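Local coordinates for protein putative glutathione S-transferase (Sinorhizobium meliloti, PDB 4MDC) that probably transfers glutathione to electrophilic substrates, working as a homodimeric enzyme of the glutathione S-transferase family, at residues B[139-144]-B[204-209]; B[134-139]-B[162-167]; B[29-34]-B[236-241]; B[198-203]-B[209-214]. One frame throughout, in Å; residues are numbered along the deposited sequence. Where two conformers were deposited one is given.

Contact 1 of 4, residues B[139-144]-B[204-209]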
loop_
_atom_site.group_PDB
_atom_site.type_symbol
_atom_site.label_atom_id
_atom_site.label_comp_id
_atom_site.label_asym_id
_atom_site.label_seq_id
_atom_site.Cartn_x
_atom_site.Cartn_y
_atom_site.Cartn_z
ATOM N N GLU B 139 -11.436 -12.335 -12.374
ATOM C CA GLU B 139 -12.381 -13.353 -12.796
ATOM C C GLU B 139 -13.225 -12.934 -14.010
ATOM O O GLU B 139 -13.416 -13.731 -14.928
ATOM C CB GLU B 139 -13.315 -13.737 -11.672
ATOM C CG GLU B 139 -12.634 -14.450 -10.517
ATOM C CD GLU B 139 -11.745 -15.612 -10.956
ATOM O OE1 GLU B 139 -12.177 -16.429 -11.806
ATOM O OE2 GLU B 139 -10.589 -15.683 -10.505
ATOM N N ARG B 140 -13.671 -11.679 -14.029
ATOM C CA ARG B 140 -14.536 -11.180 -15.113
ATOM C C ARG B 140 -13.851 -10.636 -16.340
ATOM O O ARG B 140 -14.420 -10.640 -17.420
ATOM C CB ARG B 140 -15.479 -10.130 -14.551
ATOM C CG ARG B 140 -16.355 -10.786 -13.521
ATOM C CD ARG B 140 -17.689 -10.112 -13.334
ATOM N NE ARG B 140 -18.367 -9.932 -14.623
ATOM C CZ ARG B 140 -19.198 -8.931 -14.921
ATOM N NH1 ARG B 140 -19.558 -8.054 -14.013
ATOM N NH2 ARG B 140 -19.699 -8.831 -16.142
ATOM N N ILE B 141 -12.668 -10.096 -16.198
ATOM C CA ILE B 141 -11.980 -9.449 -17.322
ATOM C C ILE B 141 -10.861 -10.463 -17.733
ATOM O O ILE B 141 -10.871 -11.125 -18.813
ATOM C CB ILE B 141 -11.465 -8.013 -16.919
ATOM C CG1 ILE B 141 -12.624 -7.051 -16.500
ATOM C CG2 ILE B 141 -10.635 -7.350 -18.019
ATOM C CD1 ILE B 141 -13.572 -6.709 -17.604
ATOM N N PHE B 142 -9.910 -10.618 -16.829
ATOM C CA PHE B 142 -8.612 -11.166 -17.219
ATOM C C PHE B 142 -8.635 -12.654 -17.573
ATOM O O PHE B 142 -7.953 -13.080 -18.521
ATOM C CB PHE B 142 -7.549 -10.876 -16.169
ATOM C CG PHE B 142 -7.309 -9.418 -15.886
ATOM C CD1 PHE B 142 -7.641 -8.419 -16.792
ATOM C CD2 PHE B 142 -6.676 -9.054 -14.705
ATOM C CE1 PHE B 142 -7.399 -7.087 -16.477
ATOM C CE2 PHE B 142 -6.416 -7.731 -14.395
ATOM C CZ PHE B 142 -6.788 -6.737 -15.288
ATOM N N LYS B 143 -9.414 -13.444 -16.843
ATOM C CA LYS B 143 -9.544 -14.892 -17.121
ATOM C C LYS B 143 -10.219 -15.242 -18.460
ATOM O O LYS B 143 -10.156 -16.406 -18.919
ATOM C CB LYS B 143 -10.346 -15.574 -16.007
ATOM C CG LYS B 143 -9.563 -15.963 -14.742
ATOM C CD LYS B 143 -9.402 -17.461 -14.644
ATOM C CE LYS B 143 -9.072 -17.912 -13.226
ATOM N NZ LYS B 143 -10.310 -18.413 -12.580
ATOM N N LEU B 144 -10.888 -14.259 -19.060
ATOM C CA LEU B 144 -11.440 -14.406 -20.417
ATOM C C LEU B 144 -10.365 -14.147 -21.450
ATOM O O LEU B 144 -10.229 -14.876 -22.427
ATOM C CB LEU B 144 -12.575 -13.404 -20.673
ATOM C CG LEU B 144 -14.016 -13.759 -20.291
ATOM C CD1 LEU B 144 -14.932 -12.670 -20.840
ATOM C CD2 LEU B 144 -14.432 -15.132 -20.807
ATOM N N ASP B 204 -18.591 -0.017 -11.443
ATOM C CA ASP B 204 -19.808 0.433 -12.121
ATOM C C ASP B 204 -19.773 0.066 -13.568
ATOM O O ASP B 204 -20.823 -0.366 -14.113
ATOM C CB ASP B 204 -20.003 1.934 -11.935
ATOM C CG ASP B 204 -21.448 2.387 -12.255
ATOM O OD1 ASP B 204 -22.413 1.732 -11.805
ATOM O OD2 ASP B 204 -21.534 3.392 -12.993
ATOM N N TYR B 205 -18.621 0.149 -14.223
ATOM C CA TYR B 205 -18.474 -0.328 -15.629
ATOM C C TYR B 205 -18.988 -1.768 -15.733
ATOM O O TYR B 205 -19.714 -2.165 -16.686
ATOM C CB TYR B 205 -17.009 -0.338 -16.015
ATOM C CG TYR B 205 -16.746 -0.653 -17.466
ATOM C CD1 TYR B 205 -16.788 -1.955 -17.947
ATOM C CD2 TYR B 205 -16.420 0.377 -18.362
ATOM C CE1 TYR B 205 -16.500 -2.214 -19.303
ATOM C CE2 TYR B 205 -16.172 0.133 -19.708
ATOM C CZ TYR B 205 -16.244 -1.165 -20.168
ATOM O OH TYR B 205 -15.969 -1.413 -21.488
ATOM N N LEU B 206 -18.627 -2.570 -14.754
ATOM C CA LEU B 206 -19.003 -3.990 -14.731
ATOM C C LEU B 206 -20.442 -4.275 -14.231
ATOM O O LEU B 206 -20.841 -5.425 -14.167
ATOM C CB LEU B 206 -17.992 -4.752 -13.864
ATOM C CG LEU B 206 -16.580 -4.884 -14.454
ATOM C CD1 LEU B 206 -15.611 -5.396 -13.399
ATOM C CD2 LEU B 206 -16.593 -5.818 -15.660
ATOM N N GLY B 207 -21.150 -3.229 -13.822
ATOM C CA GLY B 207 -22.508 -3.357 -13.331
ATOM C C GLY B 207 -22.638 -4.006 -11.973
ATOM O O GLY B 207 -23.662 -4.571 -11.652
ATOM N N GLU B 208 -21.592 -3.905 -11.161
ATOM C CA GLU B 208 -21.536 -4.598 -9.884
ATOM C C GLU B 208 -22.116 -3.806 -8.692
ATOM O O GLU B 208 -22.204 -4.344 -7.598
ATOM C CB GLU B 208 -20.085 -4.998 -9.567
ATOM C CG GLU B 208 -19.477 -5.920 -10.611
ATOM C CD GLU B 208 -19.908 -7.382 -10.460
ATOM O OE1 GLU B 208 -20.555 -7.758 -9.450
ATOM O OE2 GLU B 208 -19.584 -8.166 -11.366
ATOM N N ILE B 209 -22.488 -2.558 -8.903
ATOM C CA ILE B 209 -23.021 -1.725 -7.818
ATOM C C ILE B 209 -24.544 -1.573 -7.933
ATOM O O ILE B 209 -25.044 -1.146 -8.969
ATOM C CB ILE B 209 -22.399 -0.349 -7.864
ATOM C CG1 ILE B 209 -20.933 -0.491 -7.504
ATOM C CG2 ILE B 209 -23.009 0.606 -6.864
ATOM C CD1 ILE B 209 -20.138 0.648 -7.989
HETATM O O HOH W 1 -21.185 -6.783 -17.049
#

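Contact 2 of 4, residues B[134-139]-B[162-167]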
loop_
_atom_site.group_PDB
_atom_site.type_symbol
_atom_site.label_atom_id
_atom_site.label_comp_id
_atom_site.label_asym_id
_atom_site.label_seq_id
_atom_site.Cartn_x
_atom_site.Cartn_y
_atom_site.Cartn_z
ATOM N N ARG B 134 -9.811 -6.187 -7.218
ATOM C CA ARG B 134 -8.802 -7.020 -7.896
ATOM C C ARG B 134 -9.277 -8.471 -8.209
ATOM O O ARG B 134 -9.226 -8.912 -9.387
ATOM C CB ARG B 134 -7.486 -7.028 -7.094
ATOM C CG ARG B 134 -6.461 -7.989 -7.661
ATOM C CD ARG B 134 -5.072 -7.812 -7.067
ATOM N NE ARG B 134 -4.993 -8.120 -5.624
ATOM C CZ ARG B 134 -4.767 -7.247 -4.621
ATOM N NH1 ARG B 134 -4.709 -7.717 -3.381
ATOM N NH2 ARG B 134 -4.635 -5.937 -4.815
ATOM N N PRO B 135 -9.806 -9.197 -7.210
ATOM C CA PRO B 135 -10.297 -10.534 -7.575
ATOM C C PRO B 135 -11.486 -10.563 -8.568
ATOM O O PRO B 135 -11.579 -11.453 -9.421
ATOM C CB PRO B 135 -10.712 -11.156 -6.233
ATOM C CG PRO B 135 -10.714 -10.043 -5.217
ATOM C CD PRO B 135 -9.828 -8.940 -5.743
ATOM N N LEU B 136 -12.359 -9.577 -8.481
ATOM C CA LEU B 136 -13.521 -9.533 -9.353
ATOM C C LEU B 136 -13.114 -9.239 -10.784
ATOM O O LEU B 136 -13.585 -9.899 -11.741
ATOM C CB LEU B 136 -14.477 -8.467 -8.856
ATOM C CG LEU B 136 -15.853 -8.501 -9.481
ATOM C CD1 LEU B 136 -16.863 -8.161 -8.428
ATOM C CD2 LEU B 136 -15.900 -7.491 -10.628
ATOM N N VAL B 137 -12.232 -8.256 -10.947
ATOM C CA VAL B 137 -11.707 -7.920 -12.301
ATOM C C VAL B 137 -10.977 -9.147 -12.901
ATOM O O VAL B 137 -11.063 -9.459 -14.105
ATOM C CB VAL B 137 -10.811 -6.666 -12.215
ATOM C CG1 VAL B 137 -9.971 -6.500 -13.465
ATOM C CG2 VAL B 137 -11.660 -5.419 -11.976
ATOM N N ARG B 138 -10.200 -9.821 -12.082
ATOM C CA ARG B 138 -9.448 -10.967 -12.593
ATOM C C ARG B 138 -10.390 -12.041 -13.114
ATOM O O ARG B 138 -10.185 -12.586 -14.208
ATOM C CB ARG B 138 -8.562 -11.553 -11.507
ATOM C CG ARG B 138 -7.740 -12.748 -11.985
ATOM C CD ARG B 138 -6.836 -13.317 -10.912
ATOM N NE ARG B 138 -6.292 -14.589 -11.353
ATOM C CZ ARG B 138 -5.214 -14.752 -12.113
ATOM N NH1 ARG B 138 -4.506 -13.714 -12.522
ATOM N NH2 ARG B 138 -4.826 -15.986 -12.441
ATOM N N GLU B 139 -11.436 -12.335 -12.374
ATOM C CA GLU B 139 -12.381 -13.353 -12.796
ATOM C C GLU B 139 -13.225 -12.934 -14.010
ATOM O O GLU B 139 -13.416 -13.731 -14.928
ATOM C CB GLU B 139 -13.315 -13.737 -11.672
ATOM C CG GLU B 139 -12.634 -14.450 -10.517
ATOM C CD GLU B 139 -11.745 -15.612 -10.956
ATOM O OE1 GLU B 139 -12.177 -16.429 -11.806
ATOM O OE2 GLU B 139 -10.589 -15.683 -10.505
ATOM N N THR B 162 -17.476 -14.323 -3.080
ATOM C CA THR B 162 -16.777 -13.712 -1.961
ATOM C C THR B 162 -16.596 -12.220 -2.253
ATOM O O THR B 162 -16.911 -11.384 -1.402
ATOM C CB THR B 162 -15.428 -14.401 -1.696
ATOM O OG1 THR B 162 -15.664 -15.764 -1.391
ATOM C CG2 THR B 162 -14.714 -13.801 -0.467
ATOM N N SER B 163 -16.068 -11.900 -3.434
ATOM C CA SER B 163 -15.800 -10.509 -3.775
ATOM C C SER B 163 -17.059 -9.665 -3.772
ATOM O O SER B 163 -17.096 -8.584 -3.226
ATOM C CB SER B 163 -15.190 -10.407 -5.151
ATOM O OG SER B 163 -14.060 -11.195 -5.227
ATOM N N ARG B 164 -18.113 -10.184 -4.390
ATOM C CA ARG B 164 -19.414 -9.516 -4.375
ATOM C C ARG B 164 -19.969 -9.309 -2.976
ATOM O O ARG B 164 -20.580 -8.269 -2.711
ATOM C CB ARG B 164 -20.437 -10.261 -5.235
ATOM C CG ARG B 164 -20.142 -10.065 -6.712
ATOM C CD ARG B 164 -20.913 -10.986 -7.628
ATOM N NE ARG B 164 -20.657 -10.571 -9.001
ATOM C CZ ARG B 164 -20.862 -11.321 -10.064
ATOM N NH1 ARG B 164 -21.312 -12.571 -9.933
ATOM N NH2 ARG B 164 -20.624 -10.799 -11.247
ATOM N N SER B 165 -19.850 -10.309 -2.111
ATOM C CA SER B 165 -20.379 -10.181 -0.753
ATOM C C SER B 165 -19.661 -9.062 0.024
ATOM O O SER B 165 -20.189 -8.586 1.035
ATOM C CB SER B 165 -20.249 -11.495 0.036
ATOM O OG SER B 165 -18.899 -11.698 0.470
ATOM N N ASN B 166 -18.468 -8.657 -0.420
ATOM C CA ASN B 166 -17.711 -7.605 0.290
ATOM C C ASN B 166 -18.038 -6.176 -0.175
ATOM O O ASN B 166 -17.577 -5.192 0.423
ATOM C CB ASN B 166 -16.214 -7.848 0.138
ATOM C CG ASN B 166 -15.722 -9.032 0.968
ATOM O OD1 ASN B 166 -16.292 -9.355 1.980
ATOM N ND2 ASN B 166 -14.684 -9.702 0.498
ATOM N N ILE B 167 -18.801 -6.062 -1.264
ATOM C CA ILE B 167 -19.106 -4.782 -1.855
ATOM C C ILE B 167 -19.923 -3.924 -0.925
ATOM O O ILE B 167 -19.630 -2.734 -0.774
ATOM C CB ILE B 167 -19.818 -4.928 -3.189
ATOM C CG1 ILE B 167 -18.853 -5.432 -4.224
ATOM C CG2 ILE B 167 -20.405 -3.598 -3.682
ATOM C CD1 ILE B 167 -19.522 -5.870 -5.499
#

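Contact 3 of 4, residues B[29-34]-B[236-241]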
loop_
_atom_site.group_PDB
_atom_site.type_symbol
_atom_site.label_atom_id
_atom_site.label_comp_id
_atom_site.label_asym_id
_atom_site.label_seq_id
_atom_site.Cartn_x
_atom_site.Cartn_y
_atom_site.Cartn_z
ATOM N N HIS B 29 -3.931 0.108 -17.010
ATOM C CA HIS B 29 -5.024 -0.684 -17.523
ATOM C C HIS B 29 -6.346 -0.005 -17.161
ATOM O O HIS B 29 -6.546 0.479 -16.061
ATOM C CB HIS B 29 -5.012 -2.133 -16.981
ATOM C CG HIS B 29 -5.921 -3.051 -17.768
ATOM N ND1 HIS B 29 -7.284 -3.116 -17.553
ATOM C CD2 HIS B 29 -5.675 -3.878 -18.808
ATOM C CE1 HIS B 29 -7.839 -3.960 -18.423
ATOM N NE2 HIS B 29 -6.881 -4.441 -19.190
ATOM N N PRO B 30 -7.313 -0.024 -18.081
ATOM C CA PRO B 30 -8.563 0.645 -17.811
ATOM C C PRO B 30 -9.286 0.138 -16.552
ATOM O O PRO B 30 -10.049 0.893 -15.959
ATOM C CB PRO B 30 -9.397 0.293 -19.072
ATOM C CG PRO B 30 -8.384 0.066 -20.125
ATOM C CD PRO B 30 -7.147 -0.428 -19.496
HETATM N N MSE B 31 -9.127 -1.158 -16.224
HETATM C CA MSE B 31 -9.849 -1.818 -15.156
HETATM C C MSE B 31 -9.026 -1.836 -13.864
HETATM O O MSE B 31 -9.340 -2.575 -12.936
HETATM C CB MSE B 31 -10.342 -3.201 -15.503
HETATM C CG MSE B 31 -11.344 -3.103 -16.688
HETATM SE SE MSE B 31 -13.111 -2.488 -16.051
HETATM C CE MSE B 31 -13.080 -0.555 -16.501
ATOM N N SER B 32 -7.985 -1.017 -13.849
ATOM C CA SER B 32 -7.164 -0.763 -12.661
ATOM C C SER B 32 -7.586 0.540 -11.941
ATOM O O SER B 32 -7.358 1.647 -12.483
ATOM C CB SER B 32 -5.700 -0.710 -13.060
ATOM O OG SER B 32 -4.844 -0.038 -12.116
ATOM N N PRO B 33 -8.147 0.441 -10.715
ATOM C CA PRO B 33 -8.508 1.663 -10.015
ATOM C C PRO B 33 -7.294 2.601 -9.735
ATOM O O PRO B 33 -7.412 3.818 -9.895
ATOM C CB PRO B 33 -9.088 1.140 -8.706
ATOM C CG PRO B 33 -9.766 -0.120 -9.154
ATOM C CD PRO B 33 -8.718 -0.741 -10.040
ATOM N N ALA B 34 -6.166 2.031 -9.420
ATOM C CA ALA B 34 -4.967 2.817 -9.148
ATOM C C ALA B 34 -4.561 3.616 -10.420
ATOM O O ALA B 34 -4.138 4.761 -10.331
ATOM C CB ALA B 34 -3.818 1.933 -8.635
ATOM N N GLU B 236 -14.089 5.664 -22.288
ATOM C CA GLU B 236 -13.196 4.516 -22.395
ATOM C C GLU B 236 -13.983 3.213 -22.522
ATOM O O GLU B 236 -15.002 3.034 -21.864
ATOM C CB GLU B 236 -12.423 4.389 -21.069
ATOM C CG GLU B 236 -11.286 3.460 -21.148
ATOM C CD GLU B 236 -10.236 3.820 -20.161
ATOM O OE1 GLU B 236 -10.450 3.579 -18.939
ATOM O OE2 GLU B 236 -9.230 4.327 -20.677
ATOM N N ARG B 237 -13.466 2.283 -23.316
ATOM C CA ARG B 237 -14.035 0.969 -23.354
ATOM C C ARG B 237 -12.941 -0.072 -23.189
ATOM O O ARG B 237 -11.813 0.104 -23.659
ATOM C CB ARG B 237 -14.808 0.763 -24.679
ATOM C CG ARG B 237 -16.071 1.639 -24.848
ATOM C CD ARG B 237 -17.160 1.302 -23.835
ATOM N NE ARG B 237 -18.340 2.163 -23.960
ATOM C CZ ARG B 237 -18.512 3.341 -23.353
ATOM N NH1 ARG B 237 -17.601 3.844 -22.500
ATOM N NH2 ARG B 237 -19.645 4.025 -23.574
ATOM N N VAL B 238 -13.298 -1.168 -22.561
ATOM C CA VAL B 238 -12.402 -2.273 -22.345
ATOM C C VAL B 238 -12.618 -3.295 -23.431
ATOM O O VAL B 238 -13.781 -3.676 -23.692
ATOM C CB VAL B 238 -12.695 -2.907 -20.976
ATOM C CG1 VAL B 238 -11.816 -4.114 -20.730
ATOM C CG2 VAL B 238 -12.496 -1.861 -19.896
ATOM N N ARG B 239 -11.525 -3.768 -24.041
ATOM C CA ARG B 239 -11.608 -4.737 -25.126
ATOM C C ARG B 239 -12.403 -5.967 -24.688
ATOM O O ARG B 239 -12.096 -6.579 -23.699
ATOM C CB ARG B 239 -10.178 -5.087 -25.623
ATOM C CG ARG B 239 -10.123 -6.005 -26.830
ATOM C CD ARG B 239 -8.828 -5.772 -27.650
ATOM N NE ARG B 239 -8.512 -6.845 -28.583
ATOM C CZ ARG B 239 -9.237 -7.102 -29.663
ATOM N NH1 ARG B 239 -10.325 -6.387 -29.904
ATOM N NH2 ARG B 239 -8.889 -8.082 -30.476
ATOM N N GLY B 240 -13.449 -6.316 -25.457
ATOM C CA GLY B 240 -14.260 -7.519 -25.200
ATOM C C GLY B 240 -15.244 -7.474 -24.023
ATOM O O GLY B 240 -15.793 -8.492 -23.631
ATOM N N VAL B 241 -15.465 -6.300 -23.446
ATOM C CA VAL B 241 -16.449 -6.157 -22.365
ATOM C C VAL B 241 -17.232 -4.892 -22.548
ATOM O O VAL B 241 -16.681 -3.789 -22.443
ATOM C CB VAL B 241 -15.776 -6.127 -20.956
ATOM C CG1 VAL B 241 -16.814 -6.188 -19.834
ATOM C CG2 VAL B 241 -14.798 -7.285 -20.852
#

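Contact 4 of 4, residues B[198-203]-B[209-214]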
loop_
_atom_site.group_PDB
_atom_site.type_symbol
_atom_site.label_atom_id
_atom_site.label_comp_id
_atom_site.label_asym_id
_atom_site.label_seq_id
_atom_site.Cartn_x
_atom_site.Cartn_y
_atom_site.Cartn_z
ATOM N N ALA B 198 -12.413 6.437 -8.654
ATOM C CA ALA B 198 -11.730 5.548 -9.566
ATOM C C ALA B 198 -12.130 4.078 -9.356
ATOM O O ALA B 198 -12.418 3.391 -10.284
ATOM C CB ALA B 198 -10.241 5.707 -9.426
ATOM N N ALA B 199 -12.159 3.640 -8.101
ATOM C CA ALA B 199 -12.534 2.274 -7.726
ATOM C C ALA B 199 -14.015 2.011 -8.058
ATOM O O ALA B 199 -14.320 1.018 -8.742
ATOM C CB ALA B 199 -12.287 2.017 -6.263
ATOM N N ILE B 200 -14.874 2.979 -7.714
ATOM C CA ILE B 200 -16.289 2.822 -8.041
ATOM C C ILE B 200 -16.521 2.757 -9.549
ATOM O O ILE B 200 -17.399 1.984 -9.984
ATOM C CB ILE B 200 -17.125 4.012 -7.489
ATOM C CG1 ILE B 200 -17.206 3.915 -5.981
ATOM C CG2 ILE B 200 -18.498 4.100 -8.105
ATOM C CD1 ILE B 200 -17.632 2.646 -5.408
ATOM N N SER B 201 -15.781 3.538 -10.323
ATOM C CA SER B 201 -16.000 3.584 -11.782
ATOM C C SER B 201 -15.714 2.251 -12.433
ATOM O O SER B 201 -16.392 1.843 -13.435
ATOM C CB SER B 201 -15.196 4.705 -12.451
ATOM O OG SER B 201 -13.810 4.411 -12.544
ATOM N N VAL B 202 -14.753 1.502 -11.891
ATOM C CA VAL B 202 -14.428 0.157 -12.429
ATOM C C VAL B 202 -15.587 -0.827 -12.142
ATOM O O VAL B 202 -16.037 -1.585 -13.034
ATOM C CB VAL B 202 -13.097 -0.345 -11.856
ATOM C CG1 VAL B 202 -12.830 -1.801 -12.154
ATOM C CG2 VAL B 202 -11.935 0.511 -12.381
ATOM N N LEU B 203 -16.002 -0.855 -10.873
ATOM C CA LEU B 203 -17.100 -1.692 -10.467
ATOM C C LEU B 203 -18.368 -1.324 -11.237
ATOM O O LEU B 203 -19.135 -2.220 -11.604
ATOM C CB LEU B 203 -17.312 -1.635 -8.964
ATOM C CG LEU B 203 -16.102 -2.238 -8.230
ATOM C CD1 LEU B 203 -16.189 -1.961 -6.728
ATOM C CD2 LEU B 203 -16.000 -3.715 -8.469
ATOM N N ILE B 209 -22.488 -2.558 -8.903
ATOM C CA ILE B 209 -23.021 -1.725 -7.818
ATOM C C ILE B 209 -24.544 -1.573 -7.933
ATOM O O ILE B 209 -25.044 -1.146 -8.969
ATOM C CB ILE B 209 -22.399 -0.349 -7.864
ATOM C CG1 ILE B 209 -20.933 -0.491 -7.504
ATOM C CG2 ILE B 209 -23.009 0.606 -6.864
ATOM C CD1 ILE B 209 -20.138 0.648 -7.989
ATOM N N ASP B 210 -25.254 -1.912 -6.872
ATOM C CA ASP B 210 -26.685 -1.615 -6.769
ATOM C C ASP B 210 -26.866 -0.241 -6.169
ATOM O O ASP B 210 -26.775 -0.037 -4.966
ATOM C CB ASP B 210 -27.369 -2.651 -5.920
ATOM C CG ASP B 210 -28.864 -2.378 -5.738
ATOM O OD1 ASP B 210 -29.420 -1.341 -6.183
ATOM O OD2 ASP B 210 -29.459 -3.241 -5.139
ATOM N N TRP B 211 -27.082 0.738 -7.046
ATOM C CA TRP B 211 -27.149 2.122 -6.579
ATOM C C TRP B 211 -28.406 2.397 -5.756
ATOM O O TRP B 211 -28.419 3.341 -4.967
ATOM C CB TRP B 211 -27.021 3.091 -7.745
ATOM C CG TRP B 211 -25.650 3.183 -8.316
ATOM C CD1 TRP B 211 -25.221 2.672 -9.508
ATOM C CD2 TRP B 211 -24.487 3.777 -7.699
ATOM N NE1 TRP B 211 -23.882 2.969 -9.694
ATOM C CE2 TRP B 211 -23.417 3.648 -8.600
ATOM C CE3 TRP B 211 -24.270 4.441 -6.498
ATOM C CZ2 TRP B 211 -22.149 4.134 -8.325
ATOM C CZ3 TRP B 211 -22.975 4.920 -6.201
ATOM C CH2 TRP B 211 -21.953 4.780 -7.125
ATOM N N SER B 212 -29.466 1.613 -5.936
ATOM C CA SER B 212 -30.698 1.814 -5.127
ATOM C C SER B 212 -30.435 1.541 -3.635
ATOM O O SER B 212 -31.156 2.016 -2.769
ATOM C CB SER B 212 -31.834 0.900 -5.638
ATOM O OG SER B 212 -31.662 -0.453 -5.165
ATOM N N ASP B 213 -29.396 0.759 -3.354
ATOM C CA ASP B 213 -29.015 0.426 -1.974
ATOM C C ASP B 213 -28.011 1.437 -1.416
ATOM O O ASP B 213 -27.737 1.409 -0.218
ATOM C CB ASP B 213 -28.415 -0.973 -1.915
ATOM C CG ASP B 213 -28.166 -1.468 -0.469
ATOM O OD1 ASP B 213 -29.087 -1.490 0.380
ATOM O OD2 ASP B 213 -27.016 -1.899 -0.219
ATOM N N ALA B 214 -27.489 2.331 -2.270
ATOM C CA ALA B 214 -26.488 3.334 -1.822
ATOM C C ALA B 214 -26.823 4.739 -2.370
ATOM O O ALA B 214 -26.023 5.408 -3.027
ATOM C CB ALA B 214 -25.122 2.896 -2.275
#

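Contact 1 of 4, residues B[139-144]-B[204-209]
At the Schellman motif that closes helix 191-205, Arg140 of helix 111-145 grips Leu206 and Glu208 through a single nitrogen. Arg140 NH1 donates to Leu206 O at 2.9 Å, on a lone pair in the carbonyl plane, and makes a salt bridge of 2.6 Å to Glu208 OE2. OE2 is met on its anti side, tilted from the carboxylate plane, with the two planar groups 65° apart. A bend at chi3 (52°) turns the arginine tip toward both acceptors. A water bridges Arg140 NH2 and Leu206 O. The turn has positive phi at Gly207, whose N bonds Asp204 O at 2.9 Å; the contact pins this helix end to helix 111-145 within the all-helical C-terminal domain. Glu208 OE2 also pairs with Arg164. An alanine in place of Arg140 would probably leave Leu206 O without its charged donor and Glu208 with one cationic mate fewer. Leu206 CD2 sits over one guanidinium face, toward the rim, and also packs against Ile141 CD1 at 3.7 Å.

Contact 2 of 4, residues B[134-139]-B[162-167]
With chi1 near -55°, Ser163 holds OG beside its own backbone N and directs it at the ring of Pro135, while the chi1 of Leu136 (-168°) sets CG opposite its backbone N and turns the branched end toward Arg164. Ser163 OG touches Pro135 CB at 3.5 Å and Pro135 CG at 3.5 Å, a van der Waals contact in which the hydroxyl lies against two ring carbons. Its polar partner is Ile159 O in its own helix, so the buried oxygen is satisfied without help from the opposing segment. The small serine allows a close approach: the CA atoms of Leu136 and Ser163 are 6.1 Å apart and Leu136 CB is 4.2 Å from Ser163 CB. In the modelled conformer, Leu136 CD1 lies loosely, 4.2 Å from Arg164 CG, the two side chains crossing at about a right angle. The arginine runs extended from CG to NE toward Glu208. Pro135 lacks an N-H for the preceding turn, and helix 111-145 is kinked there. Helix 157-165 thus packs on the long helix 111-145, Ile159 and Leu160 extend the interface to Pro135 and Glu139, and Leu136 also rests on Leu206 and Glu208, just after helix 191-205.

Contact 3 of 4, residues B[29-34]-B[236-241]
Apolar packing joins Pro30 and Met31 to Val238. Met31, present as selenomethionine, bends at chi2 (-78°) and again at chi3, curling its chain around one methyl: Val238 CG2 lies 3.6 Å from Met31 CG and 3.7 Å from Met31 CE. The same methyl reaches Pro30 CB at 3.9 Å, and so fits against both residues. Polar and apolar groups meet where Glu236 crosses Pro30 at about a right angle, its OE1 3.5 Å from Pro30 CB. The loop holding Pro30 and Met31 links strand 25-28 to helix 33-44 of the thioredoxin-like N-terminal domain, a region that in glutathione S-transferases borders the glutathione site; segment 236-241 comes from the C-terminal part of the chain. Salt bridges anchor the carboxylate, OE1 to Arg36 and OE2 to Arg39, both on helix 33-44. A leucine in place of Glu236 would probably strand these two arginines without their carboxylate mate. No hydrogen bond crosses between the segments; each has its own. Met31 N donates to His29 ND1 at 3.0 Å, nearly straight at 167°, inside a type I turn whose Ser32 N bonds His29 O at 3.0 Å. In segment 236-241, Val241 N closes a type II turn on Val238 O at 3.1 Å.

Contact 4 of 4, residues B[198-203]-B[209-214]
The Trp211 indole meets Ile200 at its edge and has Ile209 on one face. Ile200 CG2 lies near the ring plane, 3.7 Å from both CZ2 and CH2 of Trp211, so the methyl abuts the six-membered ring at its rim. Over the centre of the indole, 3.5 Å above its plane, sits Ile209 CG2 from two residues earlier in the chain. Further rings gather round the indole: Tyr221 meets it at a shallow angle and Phe252 edge to face. At the polar corner NE1 bonds Asp204 OD1, which helps to fix the rotation of the ring. The other branch of Ile209 works against the helix. Its chi1 of -68° and nearly extended chi2 (159°) carry CD1 to the backbone and side chains of helix 191-205, where Ile209 CD1 is 3.6 Å from Ile200 O, 3.8 Å from Ile200 CG2 and 3.8 Å from Leu203 CB. The two isoleucines cross at about a right angle. Met171 of helix 167-180 adjoins Ile200, Ile209 and Trp211. The arrangement is a helix-loop-helix connection in the hydrophobic core of the glutathione S-transferase C-terminal domain: after helix 191-205 the loop turns away, leaving Ile209 and Trp211 packed against that helix, and passes through the 3-10 segment 211-213 into helix 215-225.

Contacts 1, 2 and 4 belong to the C-terminal helical domain, whereas contact 3 joins the N-terminal domain to the chain beyond helix 231-235 and encloses the other three along the sequence. Within that span the segments of contact 1 alternate with those of contacts 2 and 4, and contact 2 closes before contact 4 opens. Contacts 1 and 2 share helix 111-145 and Glu139, with centres about 9 Å apart. Contacts 1 and 4 share helix 191-205 and Ile209, with centres about 12 Å apart. Contact 3, about 9 Å from contact 1, is tied to it by Tyr205 OH, which bonds Val238 N and Val241 O. Helix 191-205 and its end therefore connect the helical bundle to the interdomain seam.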